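Local coordinates for Pex protein (Anabaena sp. PCC 7120, PDB 2DQL) that is associated with the cyanobacterial circadian clock and, as a PadR-like winged-helix protein, probably binds DNA to regulate transcription, at residues A[33-38]-A[88-93]. Residues are numbered along the deposited sequence; the frame is centred on the assembly and turned at random.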
loop_
_atom_site.group_PDB
_atom_site.type_symbol
_atom_site.label_atom_id
_atom_site.label_comp_id
_atom_site.label_asym_id
_atom_site.label_seq_id
_atom_site.Cartn_x
_atom_site.Cartn_y
_atom_site.Cartn_z
ATOM N N GLN A 33 -9.287 -0.072 25.163
ATOM C CA GLN A 33 -9.898 -1.267 25.737
ATOM C C GLN A 33 -9.083 -1.780 26.916
ATOM O O GLN A 33 -9.571 -2.565 27.736
ATOM C CB GLN A 33 -9.985 -2.371 24.687
ATOM C CG GLN A 33 -10.833 -2.033 23.483
ATOM C CD GLN A 33 -10.797 -3.138 22.443
ATOM O OE1 GLN A 33 -10.810 -4.321 22.781
ATOM N NE2 GLN A 33 -10.758 -2.758 21.173
ATOM N N GLY A 34 -7.834 -1.333 26.991
ATOM C CA GLY A 34 -6.950 -1.753 28.064
ATOM C C GLY A 34 -5.524 -1.798 27.558
ATOM O O GLY A 34 -5.287 -1.850 26.345
ATOM N N GLU A 35 -4.571 -1.788 28.486
ATOM C CA GLU A 35 -3.157 -1.805 28.138
ATOM C C GLU A 35 -2.802 -2.948 27.212
ATOM O O GLU A 35 -3.374 -4.036 27.289
ATOM C CB GLU A 35 -2.293 -1.892 29.401
ATOM C CG GLU A 35 -2.531 -3.138 30.234
ATOM C CD GLU A 35 -1.500 -3.307 31.333
ATOM O OE1 GLU A 35 -0.899 -2.294 31.744
ATOM O OE2 GLU A 35 -1.300 -4.451 31.793
ATOM N N SER A 36 -1.851 -2.693 26.325
ATOM C CA SER A 36 -1.422 -3.716 25.390
ATOM C C SER A 36 0.066 -3.575 25.151
ATOM O O SER A 36 0.733 -2.752 25.778
ATOM C CB SER A 36 -2.191 -3.588 24.071
ATOM O OG SER A 36 -1.972 -4.726 23.251
ATOM N N TYR A 37 0.583 -4.378 24.232
ATOM C CA TYR A 37 1.998 -4.355 23.914
ATOM C C TYR A 37 2.199 -4.635 22.430
ATOM O O TYR A 37 1.303 -5.149 21.769
ATOM C CB TYR A 37 2.750 -5.376 24.785
ATOM C CG TYR A 37 2.197 -6.787 24.774
ATOM C CD1 TYR A 37 2.857 -7.812 24.089
ATOM C CD2 TYR A 37 1.039 -7.110 25.480
ATOM C CE1 TYR A 37 2.376 -9.124 24.114
ATOM C CE2 TYR A 37 0.552 -8.417 25.510
ATOM C CZ TYR A 37 1.225 -9.418 24.827
ATOM O OH TYR A 37 0.751 -10.713 24.871
ATOM N N GLY A 38 3.377 -4.288 21.921
ATOM C CA GLY A 38 3.678 -4.456 20.506
ATOM C C GLY A 38 3.273 -5.745 19.814
ATOM O O GLY A 38 2.505 -5.731 18.848
ATOM N N MET A 88 4.716 -2.385 28.140
ATOM C CA MET A 88 3.281 -2.140 28.010
ATOM C C MET A 88 2.959 -0.683 27.706
ATOM O O MET A 88 3.694 0.221 28.093
ATOM C CB MET A 88 2.573 -2.532 29.304
ATOM C CG MET A 88 2.825 -3.961 29.765
ATOM S SD MET A 88 2.119 -5.205 28.673
ATOM C CE MET A 88 0.403 -4.748 28.703
ATOM N N TYR A 89 1.838 -0.464 27.028
ATOM C CA TYR A 89 1.401 0.880 26.675
ATOM C C TYR A 89 -0.027 1.116 27.147
ATOM O O TYR A 89 -0.842 0.199 27.139
ATOM C CB TYR A 89 1.452 1.067 25.156
ATOM C CG TYR A 89 2.839 0.924 24.581
ATOM C CD1 TYR A 89 3.748 1.976 24.639
ATOM C CD2 TYR A 89 3.259 -0.285 24.020
ATOM C CE1 TYR A 89 5.053 1.828 24.154
ATOM C CE2 TYR A 89 4.563 -0.443 23.535
ATOM C CZ TYR A 89 5.451 0.619 23.608
ATOM O OH TYR A 89 6.746 0.460 23.154
ATOM N N GLN A 90 -0.317 2.352 27.547
ATOM C CA GLN A 90 -1.657 2.740 27.998
ATOM C C GLN A 90 -1.955 4.110 27.420
ATOM O O GLN A 90 -1.049 4.909 27.227
ATOM C CB GLN A 90 -1.728 2.872 29.522
ATOM C CG GLN A 90 -1.470 1.617 30.305
ATOM C CD GLN A 90 -1.843 1.782 31.773
ATOM O OE1 GLN A 90 -1.839 2.894 32.312
ATOM N NE2 GLN A 90 -2.152 0.673 32.426
ATOM N N VAL A 91 -3.219 4.398 27.147
ATOM C CA VAL A 91 -3.544 5.719 26.632
ATOM C C VAL A 91 -3.331 6.704 27.779
ATOM O O VAL A 91 -3.617 6.382 28.932
ATOM C CB VAL A 91 -5.016 5.819 26.194
ATOM C CG1 VAL A 91 -5.304 7.215 25.677
ATOM C CG2 VAL A 91 -5.314 4.793 25.130
ATOM N N SER A 92 -2.814 7.888 27.476
ATOM C CA SER A 92 -2.612 8.890 28.516
ATOM C C SER A 92 -3.996 9.354 28.969
ATOM O O SER A 92 -4.894 9.551 28.154
ATOM C CB SER A 92 -1.793 10.067 27.974
ATOM O OG SER A 92 -0.476 9.650 27.647
ATOM N N PRO A 93 -4.189 9.522 30.285
ATOM C CA PRO A 93 -5.471 9.953 30.846
ATOM C C PRO A 93 -6.152 11.125 30.138
ATOM O O PRO A 93 -7.336 11.050 29.804
ATOM C CB PRO A 93 -5.114 10.273 32.295
ATOM C CG PRO A 93 -4.051 9.268 32.595
ATOM C CD PRO A 93 -3.188 9.328 31.351
#
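The backbone O of S36 accepts a hydrogen bond from Y89 N at 2.8 Å, while CA of M88 approaches the same S36 O at 3.4 Å in a weaker C-H...O contact. In return, S36 N donates to Y89 O (3.2 Å), which the CA-H of E35 also approaches, so the loop between helices 20-31 and 38-48 forms a single antiparallel bridge with strand 86-91. E35, M88 and Q90 meet on one face of this bridge. The E35 chain runs extended alongside Q90, whose NE2 reaches E35 OE1 at 3.3 Å. This bond meets the anti side of the oxygen, 33° out of the carboxylate plane, and is far from straight. OE1 also bonds the hydroxyl of Y75 on strand 72-77. The M88 chain folds back at its second and third torsions (chi3 -58°), which brings CE to 3.5 Å from E35 OE2; its SD lies 3.9 Å from Y37 CD2, an oblique Met-aromatic contact that suits a flexible, polarisable thioether. An alanine at E35 would probably leave Q90 NE2 and the Y75 hydroxyl without this acceptor and open a gap beside the M88 methyl. S36, small and bearing a hydroxyl, points away from the strand, and its OG bonds E40. The large, mostly apolar ring of Y89 suits its buried place against L31, Y60 and I63. Backbone bonds thus set the loop's register on the wing hairpin, while a carboxylate shared by amide and phenol ties it to both strands.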